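Local coordinates for protein periplasmic beta-glucosidase (Pseudomonas aeruginosa, PDB 6R5N) that probably hydrolyses terminal, non-reducing beta-D-glucosyl residues from beta-D-glucosides in the periplasm, releasing beta-D-glucose, as a glycoside hydrolase family 3 enzyme, at residues Phe123-Asp128 / Leu151-Met156; Lys176-Tyr181 / Trp236-Leu241. All coordinates share one frame; numbering follows the deposited sequence. Where two conformers were deposited one is given.

Interaction 1: residues Phe123-Asp128 / Leu151-Met156; sequences FSPMVD and LLSGVM. With NOJ (1-deoxynojirimycin), chain D.
The hydroxyl OG of Ser153 is hydrogen-bonded to the carbonyl oxygen of Pro207, and with that bond made it lies against Val127, OG to CG1 measuring 3.4 Å. The CB of Ser153 meets the same methyl at 3.5 Å, so one valine branch takes up both atoms of the serine side chain. Ser153 carries its OG anti to the backbone N (chi1 174°), an orientation that serves the bond to Pro207 and the valine contact together.

One helical turn further on, Met156 rests on Pro125. Their CB atoms are 3.7 Å apart, and the two side chains run past one another in opposite directions. The chain of Met156 bends twice (chi2 -74°, chi3 -65°), which brings CE toward Ser124, 4.0 Å from its OG in the conformer given; Ser124 has a second conformer, so this contact and its hydrogen bond to Tyr160, on the same helix as Met156, are less certain. A cis peptide bond joins Ser124 to Pro125; Pro125 CG, 3.8 Å from Met156 CB, also sits 4.0 Å from the carbonyl oxygen of Ser153.

The fold is the TIM barrel of the family 3 N-terminal domain. Residues 123-128 leave strand 121-122 and are laid against helix 146-161, the next helix of the barrel. The start of this loop reaches the sugar site: Phe123 CB is 3.5 Å from O4 of 1-deoxynojirimycin, while the carbonyl oxygen of Phe123 accepts a hydrogen bond from Lys176.

No hydrogen bond spans the two segments. Pro207 satisfies the buried hydroxyl of Ser153, and Tyr160 that of Ser124 in the given conformer. The 191 Å² buried between the segments therefore rests on van der Waals packing, while the polar bonds of these side chains go to partners outside the segments.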
loop_
_atom_site.group_PDB
_atom_site.type_symbol
_atom_site.label_atom_id
_atom_site.label_comp_id
_atom_site.label_asym_id
_atom_site.label_seq_id
_atom_site.Cartn_x
_atom_site.Cartn_y
_atom_site.Cartn_z
ATOM N N PHE A 123 15.043 22.840 -10.853
ATOM C CA PHE A 123 14.724 21.677 -9.996
ATOM C C PHE A 123 13.786 20.761 -10.782
ATOM O O PHE A 123 12.593 20.631 -10.458
ATOM C CB PHE A 123 14.149 22.161 -8.672
ATOM C CG PHE A 123 15.068 23.072 -7.898
ATOM C CD1 PHE A 123 16.439 22.871 -7.879
ATOM C CD2 PHE A 123 14.547 24.114 -7.166
ATOM C CE1 PHE A 123 17.273 23.675 -7.124
ATOM C CE2 PHE A 123 15.384 24.926 -6.414
ATOM C CZ PHE A 123 16.745 24.712 -6.395
ATOM N N SER A 124 14.370 20.137 -11.786
ATOM C CA SER A 124 13.686 19.285 -12.793
ATOM C C SER A 124 14.746 18.509 -13.575
ATOM O O SER A 124 15.915 18.917 -13.613
ATOM C CB SER A 124 12.809 20.158 -13.679
ATOM O OG SER A 124 12.120 19.419 -14.682
ATOM N N PRO A 125 14.419 17.359 -14.210
ATOM C CA PRO A 125 13.098 16.729 -14.145
ATOM C C PRO A 125 12.808 16.005 -12.822
ATOM O O PRO A 125 13.714 15.562 -12.122
ATOM C CB PRO A 125 13.167 15.710 -15.278
ATOM C CG PRO A 125 14.628 15.266 -15.238
ATOM C CD PRO A 125 15.380 16.546 -14.969
ATOM N N MET A 126 11.529 15.957 -12.471
ATOM C CA MET A 126 10.998 15.051 -11.434
ATOM C C MET A 126 10.791 13.694 -12.109
ATOM O O MET A 126 10.051 13.622 -13.099
ATOM C CB MET A 126 9.694 15.614 -10.857
ATOM C CG MET A 126 9.175 14.840 -9.657
ATOM S SD MET A 126 8.225 13.391 -10.190
ATOM C CE MET A 126 7.129 13.165 -8.789
ATOM N N VAL A 127 11.439 12.644 -11.613
ATOM C CA VAL A 127 11.479 11.341 -12.339
ATOM C C VAL A 127 11.080 10.217 -11.382
ATOM O O VAL A 127 11.465 9.051 -11.611
ATOM C CB VAL A 127 12.859 11.131 -13.014
ATOM C CG1 VAL A 127 13.194 12.258 -13.969
ATOM C CG2 VAL A 127 13.990 10.980 -12.034
ATOM N N ASP A 128 10.325 10.549 -10.334
ATOM C CA ASP A 128 9.917 9.558 -9.302
ATOM C C ASP A 128 8.880 8.617 -9.930
ATOM O O ASP A 128 7.911 9.103 -10.554
ATOM C CB ASP A 128 9.425 10.243 -8.024
ATOM C CG ASP A 128 10.376 11.305 -7.476
ATOM O OD1 ASP A 128 11.610 11.029 -7.383
ATOM O OD2 ASP A 128 9.883 12.406 -7.151
ATOM N N LEU A 151 13.732 6.717 -19.876
ATOM C CA LEU A 151 13.910 7.310 -21.218
ATOM C C LEU A 151 13.653 8.823 -21.146
ATOM O O LEU A 151 14.535 9.611 -21.590
ATOM C CB LEU A 151 12.953 6.645 -22.218
ATOM C CG LEU A 151 13.090 7.137 -23.661
ATOM C CD1 LEU A 151 14.519 7.065 -24.129
ATOM C CD2 LEU A 151 12.217 6.334 -24.602
ATOM N N LEU A 152 12.493 9.227 -20.618
ATOM C CA LEU A 152 12.110 10.658 -20.623
ATOM C C LEU A 152 13.004 11.419 -19.653
ATOM O O LEU A 152 13.254 12.597 -19.886
ATOM C CB LEU A 152 10.619 10.791 -20.318
ATOM C CG LEU A 152 9.697 10.186 -21.372
ATOM C CD1 LEU A 152 8.236 10.510 -21.092
ATOM C CD2 LEU A 152 10.076 10.671 -22.769
ATOM N N SER A 153 13.470 10.773 -18.595
ATOM C CA SER A 153 14.417 11.382 -17.630
ATOM C C SER A 153 15.631 11.858 -18.426
ATOM O O SER A 153 15.989 13.027 -18.300
ATOM C CB SER A 153 14.806 10.433 -16.539
ATOM O OG SER A 153 15.811 11.015 -15.712
ATOM N N GLY A 154 16.222 10.957 -19.214
ATOM C CA GLY A 154 17.383 11.276 -20.069
ATOM C C GLY A 154 17.098 12.418 -21.043
ATOM O O GLY A 154 17.937 13.341 -21.158
ATOM N N VAL A 155 15.958 12.339 -21.726
ATOM C CA VAL A 155 15.484 13.329 -22.728
ATOM C C VAL A 155 15.405 14.722 -22.088
ATOM O O VAL A 155 15.900 15.661 -22.732
ATOM C CB VAL A 155 14.131 12.918 -23.339
ATOM C CG1 VAL A 155 13.489 14.051 -24.107
ATOM C CG2 VAL A 155 14.288 11.696 -24.230
ATOM N N MET A 156 14.798 14.846 -20.898
ATOM C CA MET A 156 14.619 16.151 -20.203
ATOM C C MET A 156 15.983 16.765 -19.895
ATOM O O MET A 156 16.173 17.939 -20.149
ATOM C CB MET A 156 13.846 16.018 -18.888
ATOM C CG MET A 156 12.417 15.545 -19.054
ATOM S SD MET A 156 11.356 16.816 -19.712
ATOM C CE MET A 156 11.375 18.037 -18.397
HETATM C C1 NOJ D . 9.852 21.384 -2.283
HETATM C C2 NOJ D . 9.745 20.278 -3.329
HETATM O O2 NOJ D . 9.718 19.067 -2.628
HETATM C C3 NOJ D . 10.718 20.354 -4.519
HETATM O O3 NOJ D . 10.119 19.641 -5.595
HETATM C C4 NOJ D . 11.119 21.824 -4.852
HETATM O O4 NOJ D . 12.099 21.792 -5.870
HETATM C C5 NOJ D . 11.642 22.596 -3.619
HETATM N N5 NOJ D . 10.743 22.509 -2.457
HETATM C C6 NOJ D . 11.866 24.108 -3.864
HETATM O O6 NOJ D . 10.799 24.773 -4.531
#

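Interaction 2: residues Lys176-Tyr181 / Trp236-Leu241; sequences KHFALY and WLLTDL. With NOJ (1-deoxynojirimycin), chain D.
Leu237 leads the packing of helix 235-245 against the end of strand 172-178, the fifth strand of the TIM barrel. Its CG comes within 3.5 Å of Phe178 CE2, and its CD1 lies over one face of that ring, 4.1 Å from the centroid and 27° off the normal, a CH-pi contact. The same CD1 also meets Ala179 CB at 4.0 Å, so one methyl serves both residues.

Leu238 approaches differently: its CD2 stands at the ring edge, near the plane, 3.8 Å from Phe178 CD2. Leu241 adds a looser touch, CD2 to Phe178 CZ at 4.3 Å. Over residues 236-241 the helix widens into a pi-type turn, closed by the 2.9 Å bond from Leu241 N to Trp236 O.

Phe178 reaches these leucines because its CG is anti to the backbone N (chi1 -173°), and Tyr208 packs edge-to-face with its ring. The preceding residues serve the sugar site. Lys176, salt-bridged to Asp79, donates from NZ to both O3 and O4 of 1-deoxynojirimycin. A cis peptide bond links it to His177, whose ring has Lys176 CG over the centre of one face and Tyr181 CD2 near the rim of the other. At the edge of that flanked ring, NE2 shares a nearly straight hydrogen bond (169°) with the ligand's O3, 2.8 Å long.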
loop_
_atom_site.group_PDB
_atom_site.type_symbol
_atom_site.label_atom_id
_atom_site.label_comp_id
_atom_site.label_asym_id
_atom_site.label_seq_id
_atom_site.Cartn_x
_atom_site.Cartn_y
_atom_site.Cartn_z
ATOM N N LYS A 176 15.231 15.197 -9.562
ATOM C CA LYS A 176 14.626 15.020 -8.226
ATOM C C LYS A 176 13.615 13.886 -8.348
ATOM O O LYS A 176 13.237 13.533 -9.462
ATOM C CB LYS A 176 14.038 16.360 -7.757
ATOM C CG LYS A 176 12.824 16.855 -8.529
ATOM C CD LYS A 176 12.444 18.268 -8.163
ATOM C CE LYS A 176 11.083 18.709 -8.665
ATOM N NZ LYS A 176 10.872 20.152 -8.345
ATOM N N HIS A 177 13.180 13.301 -7.224
ATOM C CA HIS A 177 13.695 13.530 -5.891
ATOM C C HIS A 177 14.416 12.264 -5.451
ATOM O O HIS A 177 13.743 11.218 -5.329
ATOM C CB HIS A 177 12.573 13.839 -4.920
ATOM C CG HIS A 177 11.695 14.972 -5.301
ATOM N ND1 HIS A 177 10.653 14.803 -6.173
ATOM C CD2 HIS A 177 11.704 16.269 -4.909
ATOM C CE1 HIS A 177 10.010 15.963 -6.275
ATOM N NE2 HIS A 177 10.657 16.892 -5.530
ATOM N N PHE A 178 15.733 12.331 -5.298
ATOM C CA PHE A 178 16.590 11.125 -5.105
ATOM C C PHE A 178 16.503 10.710 -3.633
ATOM O O PHE A 178 17.050 11.405 -2.792
ATOM C CB PHE A 178 18.003 11.462 -5.572
ATOM C CG PHE A 178 18.960 10.304 -5.590
ATOM C CD1 PHE A 178 18.733 9.211 -6.406
ATOM C CD2 PHE A 178 20.111 10.328 -4.828
ATOM C CE1 PHE A 178 19.646 8.166 -6.466
ATOM C CE2 PHE A 178 21.024 9.287 -4.900
ATOM C CZ PHE A 178 20.771 8.196 -5.692
ATOM N N ALA A 179 15.760 9.650 -3.273
ATOM C CA ALA A 179 15.145 8.671 -4.161
ATOM C C ALA A 179 13.862 8.110 -3.542
ATOM O O ALA A 179 13.736 8.142 -2.320
ATOM C CB ALA A 179 16.116 7.539 -4.409
ATOM N N LEU A 180 13.009 7.533 -4.383
ATOM C CA LEU A 180 11.859 6.637 -4.031
ATOM C C LEU A 180 10.685 7.439 -3.450
ATOM O O LEU A 180 9.773 6.813 -2.866
ATOM C CB LEU A 180 12.296 5.587 -3.008
ATOM C CG LEU A 180 13.592 4.827 -3.294
ATOM C CD1 LEU A 180 13.721 3.648 -2.338
ATOM C CD2 LEU A 180 13.670 4.352 -4.737
ATOM N N TYR A 181 10.698 8.758 -3.613
ATOM C CA TYR A 181 9.768 9.725 -2.986
ATOM C C TYR A 181 8.299 9.354 -3.286
ATOM O O TYR A 181 7.444 9.444 -2.378
ATOM C CB TYR A 181 10.200 11.126 -3.434
ATOM C CG TYR A 181 9.410 12.280 -2.879
ATOM C CD1 TYR A 181 8.993 12.327 -1.563
ATOM C CD2 TYR A 181 9.139 13.381 -3.679
ATOM C CE1 TYR A 181 8.259 13.407 -1.085
ATOM C CE2 TYR A 181 8.432 14.474 -3.214
ATOM C CZ TYR A 181 7.965 14.484 -1.915
ATOM O OH TYR A 181 7.233 15.558 -1.474
ATOM N N TRP A 236 24.798 5.503 2.273
ATOM C CA TRP A 236 24.717 4.440 1.239
ATOM C C TRP A 236 24.171 5.038 -0.057
ATOM O O TRP A 236 24.786 4.843 -1.113
ATOM C CB TRP A 236 23.880 3.242 1.696
ATOM C CG TRP A 236 23.548 2.341 0.552
ATOM C CD1 TRP A 236 24.355 1.394 -0.005
ATOM C CD2 TRP A 236 22.328 2.329 -0.211
ATOM N NE1 TRP A 236 23.726 0.809 -1.068
ATOM C CE2 TRP A 236 22.478 1.348 -1.208
ATOM C CE3 TRP A 236 21.132 3.051 -0.153
ATOM C CZ2 TRP A 236 21.470 1.055 -2.120
ATOM C CZ3 TRP A 236 20.139 2.778 -1.070
ATOM C CH2 TRP A 236 20.311 1.788 -2.036
ATOM N N LEU A 237 23.044 5.752 0.018
ATOM C CA LEU A 237 22.367 6.319 -1.181
ATOM C C LEU A 237 23.263 7.370 -1.853
ATOM O O LEU A 237 23.416 7.292 -3.088
ATOM C CB LEU A 237 21.030 6.958 -0.790
ATOM C CG LEU A 237 20.208 7.500 -1.960
ATOM C CD1 LEU A 237 19.494 6.375 -2.712
ATOM C CD2 LEU A 237 19.216 8.541 -1.476
ATOM N N LEU A 238 23.768 8.334 -1.088
ATOM C CA LEU A 238 24.392 9.548 -1.678
ATOM C C LEU A 238 25.870 9.325 -2.005
ATOM O O LEU A 238 26.364 10.051 -2.876
ATOM C CB LEU A 238 24.218 10.715 -0.707
ATOM C CG LEU A 238 22.777 11.086 -0.375
ATOM C CD1 LEU A 238 22.734 12.326 0.512
ATOM C CD2 LEU A 238 21.973 11.293 -1.640
ATOM N N THR A 239 26.566 8.435 -1.302
ATOM C CA THR A 239 28.038 8.234 -1.473
ATOM C C THR A 239 28.284 6.877 -2.139
ATOM O O THR A 239 28.818 6.863 -3.269
ATOM C CB THR A 239 28.797 8.437 -0.155
ATOM O OG1 THR A 239 28.522 9.771 0.276
ATOM C CG2 THR A 239 30.293 8.270 -0.292
ATOM N N ASP A 240 27.839 5.775 -1.550
ATOM C CA ASP A 240 28.158 4.417 -2.079
ATOM C C ASP A 240 27.511 4.247 -3.452
ATOM O O ASP A 240 28.218 3.874 -4.418
ATOM C CB ASP A 240 27.772 3.339 -1.068
ATOM C CG ASP A 240 28.523 3.517 0.251
ATOM O OD1 ASP A 240 29.582 4.182 0.233
ATOM O OD2 ASP A 240 28.041 3.012 1.280
ATOM N N LEU A 241 26.226 4.579 -3.569
ATOM C CA LEU A 241 25.484 4.317 -4.835
ATOM C C LEU A 241 25.772 5.457 -5.815
ATOM O O LEU A 241 26.326 5.177 -6.884
ATOM C CB LEU A 241 23.988 4.196 -4.547
ATOM C CG LEU A 241 23.110 3.965 -5.772
ATOM C CD1 LEU A 241 23.475 2.651 -6.434
ATOM C CD2 LEU A 241 21.622 3.984 -5.396
HETATM C C1 NOJ D . 9.852 21.384 -2.283
HETATM C C2 NOJ D . 9.745 20.278 -3.329
HETATM O O2 NOJ D . 9.718 19.067 -2.628
HETATM C C3 NOJ D . 10.718 20.354 -4.519
HETATM O O3 NOJ D . 10.119 19.641 -5.595
HETATM C C4 NOJ D . 11.119 21.824 -4.852
HETATM O O4 NOJ D . 12.099 21.792 -5.870
HETATM C C5 NOJ D . 11.642 22.596 -3.619
HETATM N N5 NOJ D . 10.743 22.509 -2.457
HETATM C C6 NOJ D . 11.866 24.108 -3.864
HETATM O O6 NOJ D . 10.799 24.773 -4.531
#

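Both interactions belong to the family 3 N-terminal TIM barrel, with centres about 15 Å apart, and they come in series: helix 146-161 of interaction 1 leads on to strand 172-178 of interaction 2. Strands 121-122 and 172-178 are parallel neighbours in the barrel sheet. The loop 123-128 bonds directly to segment 176-181: Val127 N lies 2.9 Å from Lys176 O, and Asp128 OD2 lies 2.7 Å from His177 ND1, a probable hydrogen bond that would orient the imidazole. In both, one segment packs on a barrel helix and also reaches 1-deoxynojirimycin, through Phe123 in interaction 1 and Lys176 and His177 in interaction 2; Asp79, Arg137 and Asp255 bind it as well.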